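Local coordinates for protein PHO85 cyclin-10 (Saccharomyces cerevisiae, PDB 4KRD) that partners the cyclin-dependent kinase PHO85, forming a holoenzyme that phosphorylates and negatively regulates glycogen synthase GSY2, and so restrains glycogen accumulation when growth conditions are favorable, at residues B[114-117]-B[118-122]; B[198-201]-B[202-205]; B[104-107]-B[108-112]; B[127-130]-B[131-134]. All blocks are in the same frame, centred on the assembly; numbering follows the deposited sequence.

Contact 1 of 4, residues B[114-117]-B[118-122]; sequences LTRD and GNNIL
Leu114 opens the hairpin by setting its CD2 methyl 4.1 Å from CG of Leu122, an apolar touch on which Leu202 of helix 189-203 also packs. Thr115 contributes through its backbone: its carbonyl O receives the CA-H of Leu122, while its own backbone pairs with Gln123. Arg116 stands opposite Leu122 as an antiparallel non-hydrogen-bonded pair, and the two side chains share one face of the sheet. With CG beside the backbone N (chi1 -68°) and the chain extended as far as NE, the arginine runs past the returning strand. One face of its guanidinium is covered by Leu122 CD1, which sits over the centre of the plane, and NH1 gives a bent bond of 2.9 Å to Asn120 O. NH2 turns to Glu201 in a salt bridge, so the group is held from two directions. Asp117 closes the loop three ways. Its N reaches Ile121 O at 2.9 Å, and its O accepts Asn120 N at 3.1 Å. Its OD1 is met by Ile121 N from above the carboxylate plane at 3.0 Å, and more weakly by Asn119 N at 2.8 Å. Asn120 adopts a left-handed backbone conformation (phi 56°), which turns the chain back so that Ile121 O can take the N-H of Asp117. A type I turn followed by such a residue is the signature of a 3:5 beta hairpin with a G1 bulge.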
loop_
_atom_site.group_PDB
_atom_site.type_symbol
_atom_site.label_atom_id
_atom_site.label_comp_id
_atom_site.label_asym_id
_atom_site.label_seq_id
_atom_site.Cartn_x
_atom_site.Cartn_y
_atom_site.Cartn_z
ATOM N N LEU B 114 14.643 9.754 15.680
ATOM C CA LEU B 114 15.345 8.730 16.450
ATOM C C LEU B 114 15.827 7.557 15.610
ATOM O O LEU B 114 15.135 7.102 14.687
ATOM C CB LEU B 114 14.425 8.166 17.543
ATOM C CG LEU B 114 13.912 9.130 18.624
ATOM C CD1 LEU B 114 12.709 8.528 19.350
ATOM C CD2 LEU B 114 15.024 9.471 19.600
ATOM N N THR B 115 17.008 7.053 15.954
ATOM C CA THR B 115 17.441 5.738 15.495
ATOM C C THR B 115 18.055 4.975 16.682
ATOM O O THR B 115 17.967 5.431 17.833
ATOM C CB THR B 115 18.460 5.869 14.336
ATOM O OG1 THR B 115 18.736 4.581 13.776
ATOM C CG2 THR B 115 19.758 6.492 14.833
ATOM N N ARG B 116 18.645 3.814 16.418
ATOM C CA ARG B 116 19.433 3.096 17.415
ATOM C C ARG B 116 20.796 2.821 16.840
ATOM O O ARG B 116 20.920 2.533 15.655
ATOM C CB ARG B 116 18.804 1.764 17.794
ATOM C CG ARG B 116 17.518 1.862 18.554
ATOM C CD ARG B 116 17.079 0.488 19.013
ATOM N NE ARG B 116 15.766 0.547 19.635
ATOM C CZ ARG B 116 15.574 0.918 20.894
ATOM N NH1 ARG B 116 16.615 1.250 21.651
ATOM N NH2 ARG B 116 14.348 0.948 21.399
ATOM N N ASP B 117 21.821 2.896 17.682
ATOM C CA ASP B 117 23.181 2.632 17.235
ATOM C C ASP B 117 23.469 1.136 17.230
ATOM O O ASP B 117 22.554 0.316 17.372
ATOM C CB ASP B 117 24.199 3.397 18.093
ATOM C CG ASP B 117 24.287 2.878 19.521
ATOM O OD1 ASP B 117 23.768 1.779 19.821
ATOM O OD2 ASP B 117 24.895 3.576 20.357
ATOM N N GLY B 118 24.739 0.779 17.061
ATOM C CA GLY B 118 25.130 -0.620 16.967
ATOM C C GLY B 118 24.778 -1.445 18.196
ATOM O O GLY B 118 24.488 -2.638 18.085
ATOM N N ASN B 119 24.793 -0.812 19.366
ATOM C CA ASN B 119 24.443 -1.487 20.612
ATOM C C ASN B 119 22.982 -1.339 21.037
ATOM O O ASN B 119 22.681 -1.381 22.229
ATOM C CB ASN B 119 25.354 -0.995 21.743
ATOM C CG ASN B 119 26.780 -1.453 21.568
ATOM O OD1 ASN B 119 27.705 -0.647 21.565
ATOM N ND2 ASN B 119 26.962 -2.759 21.394
ATOM N N ASN B 120 22.084 -1.170 20.068
ATOM C CA ASN B 120 20.658 -0.964 20.340
ATOM C C ASN B 120 20.331 0.213 21.265
ATOM O O ASN B 120 19.274 0.230 21.881
ATOM C CB ASN B 120 20.009 -2.233 20.878
ATOM C CG ASN B 120 19.647 -3.211 19.774
ATOM O OD1 ASN B 120 19.790 -2.907 18.593
ATOM N ND2 ASN B 120 19.169 -4.386 20.156
ATOM N N ILE B 121 21.226 1.192 21.343
ATOM C CA ILE B 121 20.976 2.384 22.148
ATOM C C ILE B 121 20.324 3.482 21.314
ATOM O O ILE B 121 20.791 3.816 20.226
ATOM C CB ILE B 121 22.273 2.933 22.791
ATOM C CG1 ILE B 121 23.017 1.812 23.522
ATOM C CG2 ILE B 121 21.960 4.096 23.737
ATOM C CD1 ILE B 121 22.161 1.065 24.510
ATOM N N LEU B 122 19.248 4.047 21.845
ATOM C CA LEU B 122 18.499 5.097 21.167
ATOM C C LEU B 122 19.403 6.311 20.952
ATOM O O LEU B 122 20.193 6.670 21.828
ATOM C CB LEU B 122 17.288 5.463 22.028
ATOM C CG LEU B 122 15.953 5.870 21.429
ATOM C CD1 LEU B 122 15.426 4.796 20.474
ATOM C CD2 LEU B 122 14.960 6.146 22.550
#

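Contact 2 of 4, residues B[198-201]-B[202-205]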
loop_
_atom_site.group_PDB
_atom_site.type_symbol
_atom_site.label_atom_id
_atom_site.label_comp_id
_atom_site.label_asym_id
_atom_site.label_seq_id
_atom_site.Cartn_x
_atom_site.Cartn_y
_atom_site.Cartn_z
ATOM N N LEU B 198 8.539 3.390 22.589
ATOM C CA LEU B 198 9.633 4.367 22.478
ATOM C C LEU B 198 9.444 5.551 23.428
ATOM O O LEU B 198 10.413 6.109 23.942
ATOM C CB LEU B 198 9.790 4.872 21.036
ATOM C CG LEU B 198 10.220 3.827 20.002
ATOM C CD1 LEU B 198 9.971 4.320 18.579
ATOM C CD2 LEU B 198 11.683 3.433 20.196
ATOM N N LEU B 199 8.194 5.945 23.628
ATOM C CA LEU B 199 7.867 7.021 24.551
ATOM C C LEU B 199 8.236 6.618 25.977
ATOM O O LEU B 199 8.776 7.420 26.739
ATOM C CB LEU B 199 6.374 7.326 24.478
ATOM C CG LEU B 199 5.825 8.223 25.578
ATOM C CD1 LEU B 199 6.490 9.589 25.508
ATOM C CD2 LEU B 199 4.315 8.342 25.472
ATOM N N ASN B 200 7.937 5.372 26.335
ATOM C CA ASN B 200 8.317 4.847 27.646
ATOM C C ASN B 200 9.829 4.852 27.829
ATOM O O ASN B 200 10.335 5.267 28.877
ATOM C CB ASN B 200 7.732 3.444 27.882
ATOM C CG ASN B 200 6.223 3.471 28.084
ATOM O OD1 ASN B 200 5.621 4.534 28.226
ATOM N ND2 ASN B 200 5.608 2.302 28.109
ATOM N N GLU B 201 10.553 4.413 26.804
ATOM C CA GLU B 201 12.013 4.413 26.854
ATOM C C GLU B 201 12.590 5.828 26.999
ATOM O O GLU B 201 13.488 6.055 27.806
ATOM C CB GLU B 201 12.600 3.694 25.632
ATOM C CG GLU B 201 14.107 3.441 25.708
ATOM C CD GLU B 201 14.614 2.580 24.563
ATOM O OE1 GLU B 201 13.789 2.172 23.717
ATOM O OE2 GLU B 201 15.832 2.317 24.503
ATOM N N LEU B 202 12.072 6.782 26.233
ATOM C CA LEU B 202 12.540 8.164 26.338
ATOM C C LEU B 202 12.230 8.721 27.719
ATOM O O LEU B 202 13.069 9.349 28.373
ATOM C CB LEU B 202 11.839 9.036 25.308
ATOM C CG LEU B 202 12.321 8.932 23.868
ATOM C CD1 LEU B 202 11.332 9.633 22.947
ATOM C CD2 LEU B 202 13.702 9.537 23.766
ATOM N N ARG B 203 10.994 8.493 28.133
ATOM C CA ARG B 203 10.495 8.918 29.420
ATOM C C ARG B 203 11.470 8.492 30.511
ATOM O O ARG B 203 11.756 9.254 31.427
ATOM C CB ARG B 203 9.109 8.300 29.639
ATOM C CG ARG B 203 8.273 8.950 30.708
ATOM C CD ARG B 203 6.815 9.029 30.270
ATOM N NE ARG B 203 6.205 7.726 30.025
ATOM C CZ ARG B 203 4.931 7.567 29.672
ATOM N NH1 ARG B 203 4.149 8.627 29.526
ATOM N NH2 ARG B 203 4.434 6.354 29.468
ATOM N N SER B 204 12.002 7.281 30.382
ATOM C CA SER B 204 12.890 6.715 31.389
ATOM C C SER B 204 14.273 7.362 31.453
ATOM O O SER B 204 15.021 7.131 32.409
ATOM C CB SER B 204 13.038 5.210 31.170
ATOM O OG SER B 204 14.020 4.948 30.186
ATOM N N PHE B 205 14.627 8.173 30.479
ATOM C CA PHE B 205 15.916 8.827 30.525
ATOM C C PHE B 205 15.807 10.260 30.923
ATOM O O PHE B 205 16.759 10.864 31.281
ATOM C CB PHE B 205 16.612 8.789 29.179
ATOM C CG PHE B 205 16.854 7.429 28.654
ATOM C CD1 PHE B 205 17.224 6.409 29.474
ATOM C CD2 PHE B 205 16.702 7.180 27.324
ATOM C CE1 PHE B 205 17.429 5.176 28.959
ATOM C CE2 PHE B 205 16.909 5.970 26.826
ATOM C CZ PHE B 205 17.275 4.969 27.627
#
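The carbonyl O of Glu201 takes two bonds from Ser204. Ser204 OG donates to it at 2.7 Å, and Ser204 N adds a weak, bent bond at 3.2 Å. The Phe205 ring also lies against this oxygen, presenting one face with the atom 3.4 Å above the plane and displaced toward the rim; Ser204 OG sits over the same face. Ser204 gets its hydroxyl there because OG stands between the backbone N and the carbonyl carbon (chi1 83°), folding it back onto the preceding turn. Alongside, Glu201 CG comes 3.9 Å from Phe205 CE2, while the glutamate carboxylate goes on to a salt bridge with Arg116. On another flank, Asn200 and Arg203 run side by side, their amide and guanidinium planes 23° apart. Arg203 NH2 approaches Asn200 OD1 in a weak bond so short that its details are doubtful; NH1 makes a salt bridge to Glu45. Leu199 covers one face of this guanidinium with CG and CD2. Residues 198-203 belong to helix 189-203: Leu199 and Leu202 pack on helix 36-54 through Thr46, Leu49 and Leu53, and Leu198 and Leu202 rest on Leu122 of strand 122-124.

Contact 3 of 4, residues B[104-107]-B[108-112]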
loop_
_atom_site.group_PDB
_atom_site.type_symbol
_atom_site.label_atom_id
_atom_site.label_comp_id
_atom_site.label_asym_id
_atom_site.label_seq_id
_atom_site.Cartn_x
_atom_site.Cartn_y
_atom_site.Cartn_z
ATOM N N VAL B 104 0.231 6.260 14.492
ATOM C CA VAL B 104 1.052 6.328 13.284
ATOM C C VAL B 104 1.750 7.692 13.183
ATOM O O VAL B 104 2.923 7.777 12.809
ATOM C CB VAL B 104 0.230 6.033 11.997
ATOM C CG1 VAL B 104 1.029 6.408 10.764
ATOM C CG2 VAL B 104 -0.178 4.532 11.925
ATOM N N ALA B 105 1.026 8.759 13.514
ATOM C CA ALA B 105 1.615 10.093 13.528
ATOM C C ALA B 105 2.809 10.139 14.459
ATOM O O ALA B 105 3.846 10.756 14.155
ATOM C CB ALA B 105 0.577 11.136 13.953
ATOM N N THR B 106 2.654 9.511 15.620
ATOM C CA THR B 106 3.734 9.481 16.596
ATOM C C THR B 106 4.932 8.706 16.055
ATOM O O THR B 106 6.082 9.130 16.213
ATOM C CB THR B 106 3.281 8.880 17.942
ATOM O OG1 THR B 106 2.175 9.627 18.458
ATOM C CG2 THR B 106 4.437 8.904 18.967
ATOM N N PHE B 107 4.671 7.581 15.400
ATOM C CA PHE B 107 5.767 6.800 14.853
ATOM C C PHE B 107 6.495 7.539 13.740
ATOM O O PHE B 107 7.701 7.374 13.574
ATOM C CB PHE B 107 5.326 5.414 14.346
ATOM C CG PHE B 107 6.488 4.569 13.922
ATOM C CD1 PHE B 107 7.242 3.887 14.874
ATOM C CD2 PHE B 107 6.875 4.505 12.589
ATOM C CE1 PHE B 107 8.349 3.133 14.501
ATOM C CE2 PHE B 107 7.994 3.759 12.208
ATOM C CZ PHE B 107 8.727 3.071 13.167
ATOM N N LEU B 108 5.773 8.346 12.965
ATOM C CA LEU B 108 6.412 9.142 11.918
ATOM C C LEU B 108 7.433 10.121 12.520
ATOM O O LEU B 108 8.544 10.279 12.003
ATOM C CB LEU B 108 5.371 9.888 11.059
ATOM C CG LEU B 108 4.438 9.016 10.199
ATOM C CD1 LEU B 108 3.416 9.872 9.435
ATOM C CD2 LEU B 108 5.240 8.149 9.229
ATOM N N ILE B 109 7.065 10.785 13.614
ATOM C CA ILE B 109 8.021 11.678 14.248
ATOM C C ILE B 109 9.159 10.896 14.923
ATOM O O ILE B 109 10.314 11.320 14.872
ATOM C CB ILE B 109 7.343 12.693 15.209
ATOM C CG1 ILE B 109 6.628 11.977 16.351
ATOM C CG2 ILE B 109 6.355 13.589 14.449
ATOM C CD1 ILE B 109 6.276 12.926 17.516
ATOM N N ASP B 110 8.826 9.753 15.530
ATOM C CA ASP B 110 9.807 8.789 16.061
ATOM C C ASP B 110 10.865 8.450 15.032
ATOM O O ASP B 110 12.050 8.477 15.309
ATOM C CB ASP B 110 9.134 7.450 16.419
ATOM C CG ASP B 110 8.360 7.487 17.735
ATOM O OD1 ASP B 110 8.706 8.291 18.623
ATOM O OD2 ASP B 110 7.415 6.669 17.879
ATOM N N THR B 111 10.426 8.084 13.827
ATOM C CA THR B 111 11.373 7.611 12.837
ATOM C C THR B 111 12.151 8.756 12.188
ATOM O O THR B 111 13.258 8.562 11.680
ATOM C CB THR B 111 10.688 6.679 11.796
ATOM O OG1 THR B 111 11.685 5.941 11.077
ATOM C CG2 THR B 111 9.845 7.493 10.833
ATOM N N LEU B 112 11.583 9.957 12.206
ATOM C CA LEU B 112 12.319 11.121 11.729
ATOM C C LEU B 112 13.461 11.494 12.696
ATOM O O LEU B 112 14.581 11.832 12.273
ATOM C CB LEU B 112 11.367 12.311 11.541
ATOM C CG LEU B 112 11.952 13.656 11.086
ATOM C CD1 LEU B 112 12.871 13.516 9.863
ATOM C CD2 LEU B 112 10.845 14.703 10.841
#
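Leu108 packs back on the preceding turn of helix 99-113, a buried helix near the middle of this cyclin domain of the PHO80 subfamily, its CG lying 4.3 Å from Val104 CG1 and 3.3 Å from Val104 O, the same oxygen that accepts its N-H. Outward from there, Leu143 of helix 130-148 meets the leucine. Ile109 is tighter. Its CG1 stands between the backbone N and the carbonyl carbon (chi1 62°), an unusual place for a beta-branched residue in a helix, bringing CG1 toward Thr106 O, so close in the model that the fit there is doubtful. That oxygen also takes the N-H of Asp110 at 2.9 Å in a nearly straight bond. The Asp110 carboxylate folds over the same turn: OD2 is 3.3 Å from Thr106 O and 3.4 Å from Phe107 CA, with the Thr106 CG2 methyl next to it. The carboxylate plane stands at 83° to the Phe107 ring. With an alanine here, the space between Thr106, Phe107 and Thr46 of helix 36-54 would probably be left less well filled, and Leu198 would lose a neighbour. Thr111 closes the walk. Its N bonds to Phe107 O at 2.8 Å, and its CB comes 4.0 Å from Phe107 CE2. OG1 points away from that oxygen to Thr183 and Asn19. Two acceptors, Thr106 O and Asp110 OD2, thus face each other in a buried setting, an arrangement that may disfavour the ionised carboxylate and raise its pKa.

Contact 4 of 4, residues B[127-130]-B[131-134]; sequences NLQE and KEVH
Glu132 turns its carboxylate back against Gln129, whose side-chain amide plane lies 80° from it, the two groups meeting obliquely. The backbone N of Gln129 reaches OE1 in a straight bond of 3.0 Å, 53° out of the carboxylate plane. OE1 has a second partner in Tyr71 OH, and Leu128 CD1 brushes it at 4.0 Å as that side chain slides past in the opposite direction. OE2 faces a water that also lies 2.6 Å from Asn127 O. The carboxylate gets there because CG sits beside the backbone N (chi1 -69°) and the chain is extended beyond it. In return, Glu132 N bonds to Gln129 O at 3.0 Å, from above the carbonyl plane. A glutamate reaching back to a backbone N three residues earlier, at the start of helix 130-148, recalls one half of a capping box. Leu128 CD1 with Val133 CG2, at 4.4 Å, resembles the hydrophobic staple that often goes with it. An alanine at Glu132 would probably leave Gln129 N and Tyr71 OH without their shared acceptor and set the loop before the helix free to shift. Val133 N bonds to Glu130 O at 3.2 Å, and a water joins that same oxygen to His134 N. Further out, Leu128 and Val133 pack on helix 36-54 through Leu50, Leu51 and Ile47.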
loop_
_atom_site.group_PDB
_atom_site.type_symbol
_atom_site.label_atom_id
_atom_site.label_comp_id
_atom_site.label_asym_id
_atom_site.label_seq_id
_atom_site.Cartn_x
_atom_site.Cartn_y
_atom_site.Cartn_z
ATOM N N ASN B 127 17.880 17.705 15.470
ATOM C CA ASN B 127 17.366 18.601 16.483
ATOM C C ASN B 127 15.959 19.064 16.124
ATOM O O ASN B 127 15.707 19.500 14.999
ATOM C CB ASN B 127 18.303 19.799 16.651
ATOM C CG ASN B 127 19.647 19.409 17.266
ATOM O OD1 ASN B 127 19.772 19.303 18.482
ATOM N ND2 ASN B 127 20.650 19.197 16.424
ATOM N N LEU B 128 15.042 18.944 17.076
ATOM C CA LEU B 128 13.709 19.532 16.951
ATOM C C LEU B 128 13.663 20.870 17.699
ATOM O O LEU B 128 14.071 20.927 18.853
ATOM C CB LEU B 128 12.682 18.599 17.579
ATOM C CG LEU B 128 11.211 19.032 17.554
ATOM C CD1 LEU B 128 10.726 19.330 16.131
ATOM C CD2 LEU B 128 10.358 17.952 18.207
ATOM N N GLN B 129 13.149 21.919 17.058
ATOM C CA GLN B 129 12.933 23.221 17.711
ATOM C C GLN B 129 11.445 23.475 17.905
ATOM O O GLN B 129 10.616 22.917 17.172
ATOM C CB GLN B 129 13.476 24.368 16.860
ATOM C CG GLN B 129 14.901 24.234 16.386
ATOM C CD GLN B 129 15.291 25.399 15.486
ATOM O OE1 GLN B 129 15.171 25.323 14.261
ATOM N NE2 GLN B 129 15.734 26.498 16.096
ATOM N N GLU B 130 11.106 24.345 18.861
ATOM C CA GLU B 130 9.706 24.638 19.156
ATOM C C GLU B 130 9.013 25.288 17.971
ATOM O O GLU B 130 7.817 25.085 17.751
ATOM C CB GLU B 130 9.557 25.534 20.396
ATOM C CG GLU B 130 8.097 25.725 20.838
ATOM C CD GLU B 130 7.455 24.441 21.393
ATOM O OE1 GLU B 130 7.909 23.953 22.453
ATOM O OE2 GLU B 130 6.491 23.923 20.777
ATOM N N LYS B 131 9.762 26.072 17.205
ATOM C CA LYS B 131 9.184 26.728 16.036
ATOM C C LYS B 131 8.854 25.753 14.889
ATOM O O LYS B 131 8.244 26.147 13.890
ATOM C CB LYS B 131 10.083 27.858 15.542
ATOM C CG LYS B 131 10.222 28.999 16.543
ATOM C CD LYS B 131 10.493 30.319 15.846
ATOM C CE LYS B 131 10.316 31.493 16.799
ATOM N NZ LYS B 131 10.273 32.782 16.056
ATOM N N GLU B 132 9.251 24.494 15.043
ATOM C CA GLU B 132 8.987 23.469 14.013
ATOM C C GLU B 132 7.805 22.588 14.379
ATOM O O GLU B 132 7.284 21.847 13.529
ATOM C CB GLU B 132 10.246 22.628 13.774
ATOM C CG GLU B 132 11.363 23.434 13.092
ATOM C CD GLU B 132 12.770 22.893 13.330
ATOM O OE1 GLU B 132 12.932 21.900 14.070
ATOM O OE2 GLU B 132 13.724 23.479 12.769
ATOM N N VAL B 133 7.351 22.687 15.629
ATOM C CA VAL B 133 6.348 21.756 16.149
ATOM C C VAL B 133 4.959 21.852 15.503
ATOM O O VAL B 133 4.349 20.830 15.166
ATOM C CB VAL B 133 6.205 21.853 17.678
ATOM C CG1 VAL B 133 4.963 21.096 18.141
ATOM C CG2 VAL B 133 7.474 21.329 18.361
ATOM N N HIS B 134 4.463 23.073 15.327
ATOM C CA HIS B 134 3.109 23.277 14.810
ATOM C C HIS B 134 2.919 22.669 13.407
ATOM O O HIS B 134 1.953 21.941 13.145
ATOM C CB HIS B 134 2.796 24.775 14.795
ATOM C CG HIS B 134 1.379 25.097 14.444
ATOM N ND1 HIS B 134 1.016 25.633 13.225
ATOM C CD2 HIS B 134 0.231 24.959 15.148
ATOM C CE1 HIS B 134 -0.291 25.814 13.195
ATOM N NE2 HIS B 134 -0.793 25.408 14.348
HETATM O O HOH W 1 16.136 21.762 13.873
HETATM O O HOH W 2 5.878 25.770 16.026
#

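In the fold
Contacts 3, 1 and 4 follow one another along the chain: helix 99-113 runs into the hairpin, and the chain then leads to helix 130-148. Contact 2 comes later but returns to contact 1, their centres about 13 Å apart, where Arg116 NH2 meets Glu201 OE1 at 2.7 Å and Leu122 CD2 packs on Leu202 CD2 at 3.8 Å. Contact 2 also touches contact 3, Leu198 CD1 lying 3.5 Å from Asp110 OD2. Contact 4 stands apart, its nearest atoms about 7 Å from contact 3. Contact 3 lies near the chain's centre. None of the four touches the other protein chain of the assembly.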